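Local atomic coordinates of actibind (Aspergillus niger, PDB entry 3D3Z), a protein that probably cleaves RNA with little base specificity and a preference for adenylic acid, as a secreted glycoprotein ribonuclease of the T2 family. Residues S73-I78 against E134-F139; S69-N74 against H115-N120; Y90-W95 against D102-F107. All coordinates share one frame; numbering follows the deposited sequence. Where two conformers were deposited one is given.

Interaction 1. Residues S73-I78 against E134-F139; sequences SNITSI and EEVGDF. With NAG (2-acetamido-2-deoxy-beta-D-glucopyranose), chain B.
Ile-75 and Ile-78, one helical turn apart on helix 75-81, meet Val-136 near the start of helix 134-147, and this apolar packing is the whole of the direct contact. The closest approach is between methyl ends, Ile-75 CD1 to Val-136 CG1 at 3.7 Å; the two side chains run obliquely past each other. Ile-78 adds a looser touch through its short branch, with CG2 lying 4.3 Å from the same Val-136 CG1. A chi1 of 179° sets that methyl opposite the backbone N of Val-136 and aims it between the two isoleucines. Gly-137, without a side chain, follows at the nearest backbone approach, 7.1 Å between its CA and that of Ile-78. The longer CG1-CD1 arm of Ile-75 supplies the reach its place needs, whereas Val-136 and Ile-78 touch through methyls on the beta carbon, held close to the backbone.

The covalent chemistry lies on the outer flank. Asn-74, at the N-cap position of helix 75-81, carries an N-linked sugar through a 1.5 Å bond from its ND2 to C1 of N-acetylglucosamine. The sugar's C8 lies 3.3 Å from the backbone O of Ser-77, while N2 comes 3.9 Å from Ile-78 CG1, the branch not used against Val-136.

Helix 104-116 touches both sides: Glu-105 accepts from Ile-75 N and is hydrogen-bonded to Thr-76 OG1, while Trp-112 packs on Val-136. Since nondirectional apolar packing alone joins the two segments directly, their relative placement probably depends also on that third helix.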
loop_
_atom_site.group_PDB
_atom_site.type_symbol
_atom_site.label_atom_id
_atom_site.label_comp_id
_atom_site.label_asym_id
_atom_site.label_seq_id
_atom_site.Cartn_x
_atom_site.Cartn_y
_atom_site.Cartn_z
ATOM N N SER A 73 -17.015 -8.885 6.424
ATOM C CA SER A 73 -16.317 -10.023 6.992
ATOM C C SER A 73 -16.279 -11.164 6.004
ATOM O O SER A 73 -16.198 -12.332 6.373
ATOM C CB SER A 73 -16.978 -10.415 8.322
ATOM O OG SER A 73 -18.288 -10.919 8.119
ATOM N N ASN A 74 -16.321 -10.829 4.723
ATOM C CA ASN A 74 -16.331 -11.818 3.679
ATOM C C ASN A 74 -15.609 -11.414 2.415
ATOM O O ASN A 74 -16.112 -11.636 1.294
ATOM C CB ASN A 74 -17.779 -12.201 3.337
ATOM C CG ASN A 74 -18.602 -11.008 2.803
ATOM O OD1 ASN A 74 -18.203 -9.831 2.903
ATOM N ND2 ASN A 74 -19.724 -11.340 2.162
ATOM N N ILE A 75 -14.417 -10.840 2.571
ATOM C CA ILE A 75 -13.652 -10.374 1.409
ATOM C C ILE A 75 -13.390 -11.425 0.376
ATOM O O ILE A 75 -13.530 -11.163 -0.832
ATOM C CB ILE A 75 -12.277 -9.698 1.869
ATOM C CG1 ILE A 75 -12.501 -8.479 2.782
ATOM C CG2 ILE A 75 -11.397 -9.379 0.660
ATOM C CD1 ILE A 75 -13.395 -7.313 2.249
ATOM N N THR A 76 -12.984 -12.623 0.820
ATOM C CA THR A 76 -12.661 -13.709 -0.082
ATOM C C THR A 76 -13.907 -14.071 -0.959
ATOM O O THR A 76 -13.844 -14.271 -2.157
ATOM C CB THR A 76 -12.206 -14.926 0.750
ATOM O OG1 THR A 76 -10.978 -14.574 1.397
ATOM C CG2 THR A 76 -11.978 -16.179 -0.139
ATOM N N SER A 77 -15.050 -14.180 -0.311
ATOM C CA SER A 77 -16.303 -14.388 -1.033
ATOM C C SER A 77 -16.691 -13.261 -1.986
ATOM O O SER A 77 -17.217 -13.539 -3.069
ATOM C CB SER A 77 -17.428 -14.549 -0.034
ATOM O OG SER A 77 -17.173 -15.729 0.715
ATOM N N ILE A 78 -16.403 -12.016 -1.611
ATOM C CA ILE A 78 -16.715 -10.875 -2.474
ATOM C C ILE A 78 -15.865 -10.977 -3.738
ATOM O O ILE A 78 -16.377 -10.861 -4.863
ATOM C CB ILE A 78 -16.494 -9.559 -1.763
ATOM C CG1 ILE A 78 -17.579 -9.317 -0.701
ATOM C CG2 ILE A 78 -16.480 -8.468 -2.751
ATOM C CD1 ILE A 78 -17.302 -8.257 0.267
ATOM N N GLU A 134 -18.798 -3.603 -5.531
ATOM C CA GLU A 134 -17.898 -3.462 -6.670
ATOM C C GLU A 134 -16.625 -2.745 -6.222
ATOM O O GLU A 134 -15.522 -3.124 -6.648
ATOM C CB GLU A 134 -18.493 -2.670 -7.855
ATOM C CG GLU A 134 -17.573 -2.554 -9.019
ATOM C CD GLU A 134 -18.246 -1.921 -10.243
ATOM O OE1 GLU A 134 -19.439 -1.495 -10.130
ATOM O OE2 GLU A 134 -17.530 -1.843 -11.264
ATOM N N GLU A 135 -16.793 -1.712 -5.398
ATOM C CA GLU A 135 -15.641 -0.903 -4.949
ATOM C C GLU A 135 -14.631 -1.630 -4.034
ATOM O O GLU A 135 -13.461 -1.225 -3.959
ATOM C CB GLU A 135 -16.095 0.421 -4.330
ATOM C CG GLU A 135 -16.493 0.479 -2.819
ATOM C CD GLU A 135 -17.761 -0.237 -2.469
ATOM O OE1 GLU A 135 -18.321 -0.951 -3.360
ATOM O OE2 GLU A 135 -18.247 -0.063 -1.308
ATOM N N VAL A 136 -15.101 -2.682 -3.357
ATOM C CA VAL A 136 -14.259 -3.546 -2.532
ATOM C C VAL A 136 -13.275 -4.278 -3.432
ATOM O O VAL A 136 -12.099 -4.211 -3.215
ATOM C CB VAL A 136 -15.102 -4.487 -1.654
ATOM C CG1 VAL A 136 -14.205 -5.436 -0.785
ATOM C CG2 VAL A 136 -15.953 -3.667 -0.772
ATOM N N GLY A 137 -13.761 -4.946 -4.469
ATOM C CA GLY A 137 -12.867 -5.635 -5.384
ATOM C C GLY A 137 -11.926 -4.707 -6.135
ATOM O O GLY A 137 -10.740 -5.055 -6.353
ATOM N N ASP A 138 -12.449 -3.556 -6.570
ATOM C CA ASP A 138 -11.636 -2.589 -7.286
ATOM C C ASP A 138 -10.465 -2.078 -6.404
ATOM O O ASP A 138 -9.362 -1.802 -6.924
ATOM C CB ASP A 138 -12.448 -1.390 -7.752
ATOM C CG ASP A 138 -13.324 -1.683 -8.992
ATOM O OD1 ASP A 138 -13.226 -2.763 -9.633
ATOM O OD2 ASP A 138 -14.078 -0.749 -9.290
ATOM N N PHE A 139 -10.743 -1.884 -5.115
ATOM C CA PHE A 139 -9.758 -1.446 -4.124
ATOM C C PHE A 139 -8.600 -2.462 -4.054
ATOM O O PHE A 139 -7.440 -2.111 -4.316
ATOM C CB PHE A 139 -10.415 -1.194 -2.766
ATOM C CG PHE A 139 -9.404 -1.159 -1.598
ATOM C CD1 PHE A 139 -8.759 0.022 -1.245
ATOM C CD2 PHE A 139 -9.085 -2.299 -0.915
ATOM C CE1 PHE A 139 -7.846 0.042 -0.211
ATOM C CE2 PHE A 139 -8.187 -2.285 0.157
ATOM C CZ PHE A 139 -7.575 -1.092 0.492
HETATM C C1 NAG B . -20.662 -10.278 1.847
HETATM C C2 NAG B . -21.695 -10.782 0.808
HETATM C C3 NAG B . -22.705 -9.677 0.527
HETATM C C4 NAG B . -23.267 -9.116 1.804
HETATM C C5 NAG B . -22.122 -8.657 2.723
HETATM C C6 NAG B . -22.594 -8.015 4.026
HETATM C C7 NAG B . -20.819 -12.394 -0.818
HETATM C C8 NAG B . -20.265 -12.694 -2.183
HETATM N N2 NAG B . -21.071 -11.132 -0.453
HETATM O O3 NAG B . -23.722 -10.153 -0.341
HETATM O O4 NAG B . -24.086 -8.047 1.389
HETATM O O5 NAG B . -21.295 -9.779 2.997
HETATM O O6 NAG B . -23.463 -8.893 4.702
HETATM O O7 NAG B . -21.003 -13.336 -0.053
#

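Interaction 2. Residues S69-N74 against H115-N120; sequences SREYSN and HGTCIN. With NAG (2-acetamido-2-deoxy-beta-D-glucopyranose), chain B; PO4 (phosphate ion), chain D.
The Arg-70 guanidinium has a water in its plane at one edge, while the carbonyl O of Thr-117 approaches it obliquely, 3.5 Å from NH2. At the other flat groups the partners are also at edges: carbon C6 of the N-acetylglucosamine on Asn-74 lies by the Tyr-72 ring, 3.8 Å from CD1, and a phosphate ion lies in the plane of the His-115 imidazole. In this T2-type ribonuclease the contact joins the loop before helix 75-81 to the end of helix 104-116, where a type I beta turn runs from Gly-116 to Ile-119.

A single bridging water connects the arginine to two carbonyls of the turn. It accepts from Arg-70 NH1 at 3.0 Å and donates to the O atoms of Gly-116 and Ile-119. A long side chain bent at chi3 (-57°) suits this task, and its other bonds fix the plane: Asp-67 forms a salt bridge with NE and Glu-135 another with NH1. The two carboxylates compensate the charge of the buried guanidinium.

Thr-117 serves both sides of its branch point. With chi1 at 63°, its hydroxyl lies between the backbone N and carbonyl carbon and is hydrogen-bonded with Asn-113 O and Cys-66 N, leaving CG2 to rest against the loop, 3.6 Å from Arg-70 O. Glu-71 approaches the same methyl loosely, its CG 4.4 Å from Thr-117 CG2. Nearby, the disulfide between Cys-118 and Cys-66 ties the turn to the chain ahead of the loop.

His-115, a predicted active-site residue, points elsewhere, toward a phosphate ion, probably from the crystallisation liquor, also hydrogen-bonded to His-110 and Lys-114. Its NE2 donates to phosphate O1 over 2.7 Å, with a nearly straight N-H...O angle of 169°.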
loop_
_atom_site.group_PDB
_atom_site.type_symbol
_atom_site.label_atom_id
_atom_site.label_comp_id
_atom_site.label_asym_id
_atom_site.label_seq_id
_atom_site.Cartn_x
_atom_site.Cartn_y
_atom_site.Cartn_z
ATOM N N SER A 69 -21.320 0.879 7.488
ATOM C CA SER A 69 -22.270 0.259 6.595
ATOM C C SER A 69 -21.629 -0.460 5.405
ATOM O O SER A 69 -22.285 -1.149 4.697
ATOM C CB SER A 69 -23.262 1.300 6.089
ATOM O OG SER A 69 -22.704 2.060 5.074
ATOM N N ARG A 70 -20.344 -0.221 5.205
ATOM C CA ARG A 70 -19.578 -0.842 4.170
ATOM C C ARG A 70 -18.385 -1.613 4.733
ATOM O O ARG A 70 -17.416 -1.714 4.076
ATOM C CB ARG A 70 -19.101 0.172 3.105
ATOM C CG ARG A 70 -20.237 0.718 2.195
ATOM C CD ARG A 70 -19.707 1.543 1.067
ATOM N NE ARG A 70 -18.921 2.635 1.561
ATOM C CZ ARG A 70 -17.677 2.920 1.203
ATOM N NH1 ARG A 70 -17.033 2.232 0.276
ATOM N NH2 ARG A 70 -17.110 3.958 1.775
ATOM N N GLU A 71 -18.507 -2.123 5.939
ATOM C CA GLU A 71 -17.524 -3.036 6.528
ATOM C C GLU A 71 -17.977 -4.467 6.367
ATOM O O GLU A 71 -19.151 -4.773 6.490
ATOM C CB GLU A 71 -17.300 -2.724 8.001
ATOM C CG GLU A 71 -16.541 -1.446 8.253
ATOM C CD GLU A 71 -16.382 -1.216 9.754
ATOM O OE1 GLU A 71 -16.450 -2.203 10.502
ATOM O OE2 GLU A 71 -16.259 -0.068 10.189
ATOM N N TYR A 72 -17.033 -5.344 6.039
ATOM C CA TYR A 72 -17.332 -6.685 5.611
ATOM C C TYR A 72 -16.474 -7.682 6.338
ATOM O O TYR A 72 -15.369 -7.360 6.817
ATOM C CB TYR A 72 -17.112 -6.807 4.089
ATOM C CG TYR A 72 -18.048 -5.864 3.353
ATOM C CD1 TYR A 72 -19.428 -6.078 3.394
ATOM C CD2 TYR A 72 -17.578 -4.760 2.671
ATOM C CE1 TYR A 72 -20.315 -5.226 2.763
ATOM C CE2 TYR A 72 -18.458 -3.886 2.033
ATOM C CZ TYR A 72 -19.829 -4.130 2.091
ATOM O OH TYR A 72 -20.710 -3.266 1.467
ATOM N N SER A 73 -17.015 -8.885 6.424
ATOM C CA SER A 73 -16.317 -10.023 6.992
ATOM C C SER A 73 -16.279 -11.164 6.004
ATOM O O SER A 73 -16.198 -12.332 6.373
ATOM C CB SER A 73 -16.978 -10.415 8.322
ATOM O OG SER A 73 -18.288 -10.919 8.119
ATOM N N ASN A 74 -16.321 -10.829 4.723
ATOM C CA ASN A 74 -16.331 -11.818 3.679
ATOM C C ASN A 74 -15.609 -11.414 2.415
ATOM O O ASN A 74 -16.112 -11.636 1.294
ATOM C CB ASN A 74 -17.779 -12.201 3.337
ATOM C CG ASN A 74 -18.602 -11.008 2.803
ATOM O OD1 ASN A 74 -18.203 -9.831 2.903
ATOM N ND2 ASN A 74 -19.724 -11.340 2.162
ATOM N N HIS A 115 -9.174 1.138 6.377
ATOM C CA HIS A 115 -8.618 2.117 5.451
ATOM C C HIS A 115 -9.352 2.316 4.089
ATOM O O HIS A 115 -9.513 3.451 3.644
ATOM C CB HIS A 115 -7.167 1.739 5.145
ATOM C CG HIS A 115 -6.229 1.897 6.313
ATOM N ND1 HIS A 115 -5.959 3.126 6.904
ATOM C CD2 HIS A 115 -5.474 0.986 6.975
ATOM C CE1 HIS A 115 -5.068 2.951 7.871
ATOM N NE2 HIS A 115 -4.777 1.657 7.950
ATOM N N GLY A 116 -9.740 1.235 3.423
ATOM C CA GLY A 116 -10.503 1.309 2.143
ATOM C C GLY A 116 -11.766 2.170 2.290
ATOM O O GLY A 116 -12.091 2.949 1.392
ATOM N N THR A 117 -12.453 2.053 3.439
ATOM C CA THR A 117 -13.707 2.774 3.697
ATOM C C THR A 117 -13.493 4.260 3.867
ATOM O O THR A 117 -14.484 5.025 3.810
ATOM C CB THR A 117 -14.521 2.259 4.961
ATOM O OG1 THR A 117 -13.755 2.459 6.131
ATOM C CG2 THR A 117 -14.900 0.808 4.855
ATOM N N CYS A 118 -12.223 4.662 4.017
ATOM C CA CYS A 118 -11.844 6.054 4.203
ATOM C C CYS A 118 -11.361 6.739 2.922
ATOM O O CYS A 118 -10.970 7.906 2.956
ATOM C CB CYS A 118 -10.777 6.126 5.337
ATOM S SG CYS A 118 -11.421 5.694 6.955
ATOM N N ILE A 119 -11.345 6.019 1.808
ATOM C CA ILE A 119 -10.961 6.603 0.521
ATOM C C ILE A 119 -12.266 7.187 -0.101
ATOM O O ILE A 119 -13.149 6.455 -0.595
ATOM C CB ILE A 119 -10.283 5.562 -0.346
ATOM C CG1 ILE A 119 -9.061 4.987 0.396
ATOM C CG2 ILE A 119 -9.877 6.153 -1.712
ATOM C CD1 ILE A 119 -8.312 3.894 -0.350
ATOM N N ASN A 120 -12.405 8.506 -0.027
ATOM C CA ASN A 120 -13.674 9.128 -0.416
ATOM C C ASN A 120 -14.060 8.886 -1.876
ATOM O O ASN A 120 -15.251 8.804 -2.187
ATOM C CB ASN A 120 -13.678 10.626 -0.082
ATOM C CG ASN A 120 -12.807 11.409 -1.012
ATOM O OD1 ASN A 120 -11.605 11.248 -0.991
ATOM N ND2 ASN A 120 -13.413 12.199 -1.889
HETATM C C1 NAG B . -20.662 -10.278 1.847
HETATM C C2 NAG B . -21.695 -10.782 0.808
HETATM C C3 NAG B . -22.705 -9.677 0.527
HETATM C C4 NAG B . -23.267 -9.116 1.804
HETATM C C5 NAG B . -22.122 -8.657 2.723
HETATM C C6 NAG B . -22.594 -8.015 4.026
HETATM C C7 NAG B . -20.819 -12.394 -0.818
HETATM C C8 NAG B . -20.265 -12.694 -2.183
HETATM N N2 NAG B . -21.071 -11.132 -0.453
HETATM O O3 NAG B . -23.722 -10.153 -0.341
HETATM O O4 NAG B . -24.086 -8.047 1.389
HETATM O O5 NAG B . -21.295 -9.779 2.997
HETATM O O6 NAG B . -23.463 -8.893 4.702
HETATM O O7 NAG B . -21.003 -13.336 -0.053
HETATM P P PO4 D . -2.783 -0.808 9.674
HETATM O O1 PO4 D . -3.312 0.603 9.972
HETATM O O2 PO4 D . -1.295 -0.739 9.874
HETATM O O3 PO4 D . -3.204 -1.220 8.281
HETATM O O4 PO4 D . -3.531 -1.653 10.672
HETATM O O HOH W 1 -14.418 3.788 0.347
#

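Interaction 3. Residues Y90-W95 against D102-F107; sequences YMKEYW and DEDESF. With D3Z (1-(5-deoxy-beta-L-xylofuranosyl)pyrimidine-2,4(1H,3H)-dione), chain E; EDO (1,2-ethanediol), chain F.
The last turn of helix 85-94 passes the first turn of helix 104-116 with Lys-92 and Asp-104 nearest, their CA atoms 7.2 Å apart. Trp-95, the first residue to leave helical geometry, meets Phe-107 in an offset edge-to-face (T-shaped) pair. The edge of its five-membered ring is directed at the face of the phenyl, with planes at 87° and CD1 3.5 Å from Phe-107 CE2. A chi1 of -159°, with CG roughly opposite the backbone N, swings the indole toward that ring. In this T2 ribonuclease fold Phe-107 forms part of the wall of the nucleoside pocket, with Trp-95 packed against it as a second-shell residue: the uracil N3 of the bound ligand sits 3.7 Å above the centre of the Phe-107 ring, and Phe-107 CE1 lies 3.4 Å from the ligand O3'. A broad flat phenyl suits a planar base, and the indole edge probably helps to hold the tilt of the phenyl ring. Trp-95 also packs edge-to-face with Trp-108.

Asp-104 makes the polar half. Its OD1 accepts from Asp-97 N, while OD2 takes a bond from a water, 2.8 Å away, that also donates to Lys-92 O. The Lys-92 side chain crosses the carboxylate at about a right angle, CG 4.0 Å from OD2, and then leads its ammonium group away.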
loop_
_atom_site.group_PDB
_atom_site.type_symbol
_atom_site.label_atom_id
_atom_site.label_comp_id
_atom_site.label_asym_id
_atom_site.label_seq_id
_atom_site.Cartn_x
_atom_site.Cartn_y
_atom_site.Cartn_z
ATOM N N TYR A 90 -3.112 -14.055 -6.433
ATOM C CA TYR A 90 -2.050 -13.108 -6.234
ATOM C C TYR A 90 -2.034 -12.559 -4.767
ATOM O O TYR A 90 -0.958 -12.418 -4.165
ATOM C CB TYR A 90 -2.120 -11.973 -7.261
ATOM C CG TYR A 90 -0.974 -10.978 -7.179
ATOM C CD1 TYR A 90 0.090 -11.039 -8.068
ATOM C CD2 TYR A 90 -0.994 -9.923 -6.252
ATOM C CE1 TYR A 90 1.148 -10.136 -7.988
ATOM C CE2 TYR A 90 0.079 -9.022 -6.141
ATOM C CZ TYR A 90 1.130 -9.140 -7.030
ATOM O OH TYR A 90 2.168 -8.263 -6.985
ATOM N N MET A 91 -3.190 -12.230 -4.196
ATOM C CA MET A 91 -3.213 -11.789 -2.828
ATOM C C MET A 91 -2.726 -12.815 -1.805
ATOM O O MET A 91 -2.067 -12.459 -0.776
ATOM C CB MET A 91 -4.593 -11.276 -2.453
ATOM C CG MET A 91 -4.991 -9.995 -3.193
ATOM S SD MET A 91 -6.731 -9.608 -2.978
ATOM C CE MET A 91 -6.991 -9.783 -1.184
ATOM N N LYS A 92 -3.068 -14.083 -2.032
ATOM C CA LYS A 92 -2.529 -15.145 -1.215
ATOM C C LYS A 92 -0.992 -15.199 -1.212
ATOM O O LYS A 92 -0.376 -15.467 -0.178
ATOM C CB LYS A 92 -3.087 -16.478 -1.689
ATOM C CG LYS A 92 -4.537 -16.664 -1.318
ATOM C CD LYS A 92 -5.085 -17.948 -1.942
ATOM C CE LYS A 92 -6.589 -18.185 -1.703
ATOM N NZ LYS A 92 -7.280 -19.072 -2.729
ATOM N N GLU A 93 -0.389 -14.896 -2.359
ATOM C CA GLU A 93 1.056 -14.916 -2.538
ATOM C C GLU A 93 1.765 -13.637 -2.016
ATOM O O GLU A 93 2.729 -13.731 -1.255
ATOM C CB GLU A 93 1.385 -15.159 -4.023
ATOM C CG GLU A 93 2.853 -15.036 -4.349
ATOM C CD GLU A 93 3.765 -16.018 -3.594
ATOM O OE1 GLU A 93 3.281 -16.954 -2.976
ATOM O OE2 GLU A 93 4.957 -15.792 -3.592
ATOM N N TYR A 94 1.202 -12.482 -2.371
ATOM C CA TYR A 94 1.839 -11.184 -2.196
ATOM C C TYR A 94 1.182 -10.284 -1.156
ATOM O O TYR A 94 1.777 -9.304 -0.799
ATOM C CB TYR A 94 2.024 -10.451 -3.539
ATOM C CG TYR A 94 3.029 -11.067 -4.504
ATOM C CD1 TYR A 94 4.384 -10.820 -4.385
ATOM C CD2 TYR A 94 2.608 -11.816 -5.597
ATOM C CE1 TYR A 94 5.285 -11.372 -5.284
ATOM C CE2 TYR A 94 3.507 -12.398 -6.464
ATOM C CZ TYR A 94 4.843 -12.161 -6.310
ATOM O OH TYR A 94 5.758 -12.729 -7.171
ATOM N N TRP A 95 0.011 -10.665 -0.647
ATOM C CA TRP A 95 -0.643 -9.968 0.451
ATOM C C TRP A 95 -0.955 -10.962 1.604
ATOM O O TRP A 95 -2.010 -10.923 2.260
ATOM C CB TRP A 95 -1.878 -9.289 -0.070
ATOM C CG TRP A 95 -2.376 -8.185 0.755
ATOM C CD1 TRP A 95 -2.163 -7.969 2.087
ATOM C CD2 TRP A 95 -3.225 -7.123 0.309
ATOM N NE1 TRP A 95 -2.798 -6.836 2.501
ATOM C CE2 TRP A 95 -3.477 -6.302 1.437
ATOM C CE3 TRP A 95 -3.818 -6.797 -0.942
ATOM C CZ2 TRP A 95 -4.260 -5.129 1.348
ATOM C CZ3 TRP A 95 -4.589 -5.613 -1.031
ATOM C CH2 TRP A 95 -4.845 -4.847 0.122
ATOM N N ASP A 102 -4.765 -19.055 6.526
ATOM C CA ASP A 102 -6.074 -19.005 7.198
ATOM C C ASP A 102 -6.405 -17.682 7.886
ATOM O O ASP A 102 -7.570 -17.417 8.199
ATOM C CB ASP A 102 -6.218 -20.185 8.174
ATOM C CG ASP A 102 -6.250 -21.552 7.470
ATOM O OD1 ASP A 102 -6.306 -21.638 6.208
ATOM O OD2 ASP A 102 -6.231 -22.563 8.213
ATOM N N GLU A 103 -5.381 -16.841 8.113
ATOM C CA GLU A 103 -5.569 -15.509 8.670
ATOM C C GLU A 103 -5.620 -14.420 7.572
ATOM O O GLU A 103 -5.904 -13.278 7.878
ATOM C CB GLU A 103 -4.434 -15.220 9.678
ATOM C CG GLU A 103 -4.483 -16.008 10.985
ATOM C CD GLU A 103 -4.185 -17.504 10.815
ATOM O OE1 GLU A 103 -3.093 -17.903 10.328
ATOM O OE2 GLU A 103 -5.080 -18.310 11.146
ATOM N N ASP A 104 -5.348 -14.777 6.318
ATOM C CA ASP A 104 -5.471 -13.800 5.208
ATOM C C ASP A 104 -6.806 -13.029 5.252
ATOM O O ASP A 104 -6.809 -11.804 5.176
ATOM C CB ASP A 104 -5.345 -14.425 3.824
ATOM C CG ASP A 104 -3.977 -14.947 3.539
ATOM O OD1 ASP A 104 -3.049 -14.672 4.366
ATOM O OD2 ASP A 104 -3.815 -15.654 2.495
ATOM N N GLU A 105 -7.923 -13.745 5.403
ATOM C CA GLU A 105 -9.250 -13.170 5.363
ATOM C C GLU A 105 -9.407 -12.052 6.370
ATOM O O GLU A 105 -9.845 -10.932 6.007
ATOM C CB GLU A 105 -10.303 -14.256 5.613
ATOM C CG GLU A 105 -11.755 -13.761 5.741
ATOM C CD GLU A 105 -12.270 -12.890 4.575
ATOM O OE1 GLU A 105 -11.912 -13.124 3.408
ATOM O OE2 GLU A 105 -13.060 -11.936 4.830
ATOM N N SER A 106 -8.988 -12.320 7.619
ATOM C CA SER A 106 -9.086 -11.323 8.704
ATOM C C SER A 106 -8.247 -10.098 8.382
ATOM O O SER A 106 -8.674 -8.985 8.626
ATOM C CB SER A 106 -8.708 -11.865 10.111
ATOM O OG SER A 106 -7.608 -12.776 10.073
ATOM N N PHE A 107 -7.075 -10.313 7.807
ATOM C CA PHE A 107 -6.135 -9.228 7.463
ATOM C C PHE A 107 -6.736 -8.348 6.364
ATOM O O PHE A 107 -6.705 -7.099 6.445
ATOM C CB PHE A 107 -4.798 -9.849 6.989
ATOM C CG PHE A 107 -3.684 -8.858 6.689
ATOM C CD1 PHE A 107 -3.606 -7.636 7.258
ATOM C CD2 PHE A 107 -2.681 -9.220 5.834
ATOM C CE1 PHE A 107 -2.557 -6.752 6.954
ATOM C CE2 PHE A 107 -1.613 -8.369 5.536
ATOM C CZ PHE A 107 -1.571 -7.143 6.061
HETATM N N1 D3Z E . -0.108 -8.139 10.372
HETATM C C2 D3Z E . -0.867 -9.170 9.786
HETATM N N3 D3Z E . -0.379 -9.829 8.739
HETATM C C4 D3Z E . 0.810 -9.536 8.212
HETATM C C5 D3Z E . 1.552 -8.532 8.777
HETATM C C6 D3Z E . 1.079 -7.828 9.875
HETATM O O2 D3Z E . -1.990 -9.487 10.231
HETATM O O4 D3Z E . 1.285 -10.151 7.235
HETATM C "C1'" D3Z E . -0.614 -7.398 11.499
HETATM C "C2'" D3Z E . -2.123 -7.509 11.417
HETATM O "O2'" D3Z E . -2.614 -8.314 12.504
HETATM C "C3'" D3Z E . -2.644 -6.083 11.381
HETATM C "C4'" D3Z E . -1.436 -5.169 11.478
HETATM O "O3'" D3Z E . -3.321 -5.829 10.162
HETATM O "O4'" D3Z E . -0.267 -6.007 11.380
HETATM C "C5'" D3Z E . -1.500 -4.120 10.374
HETATM C C1 EDO F . 3.145 -18.097 1.631
HETATM O O1 EDO F . 3.922 -17.456 2.661
HETATM C C2 EDO F . 2.336 -17.027 0.897
HETATM O O2 EDO F . 3.140 -15.893 0.527
HETATM O O HOH W 2 -1.337 -16.714 1.929
#

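Every touching residue of interaction 1 is buried; interaction 2 includes the partly exposed Glu-71, and interaction 3 the exposed Lys-92 at its margin. Interactions 1 and 2 both border the glycan on Asn-74, whereas interaction 3 borders the nucleoside pocket. Interactions 1 and 2 share Ser-73 and Asn-74, and are joined by the salt bridge from Glu-135 to Arg-70 and by Tyr-72 packing on Val-136. Helix 104-116 serves interaction 3 with its first turn and interaction 2 with its end. Between interactions 1 and 3, Glu-105 bonds to the start of helix 75-81. The chemistry follows position: aliphatic methyls between helices in 73-78/134-139, charge and water at a turn in 69-74/115-120, aromatic rings beside the ligand in 90-95/102-107.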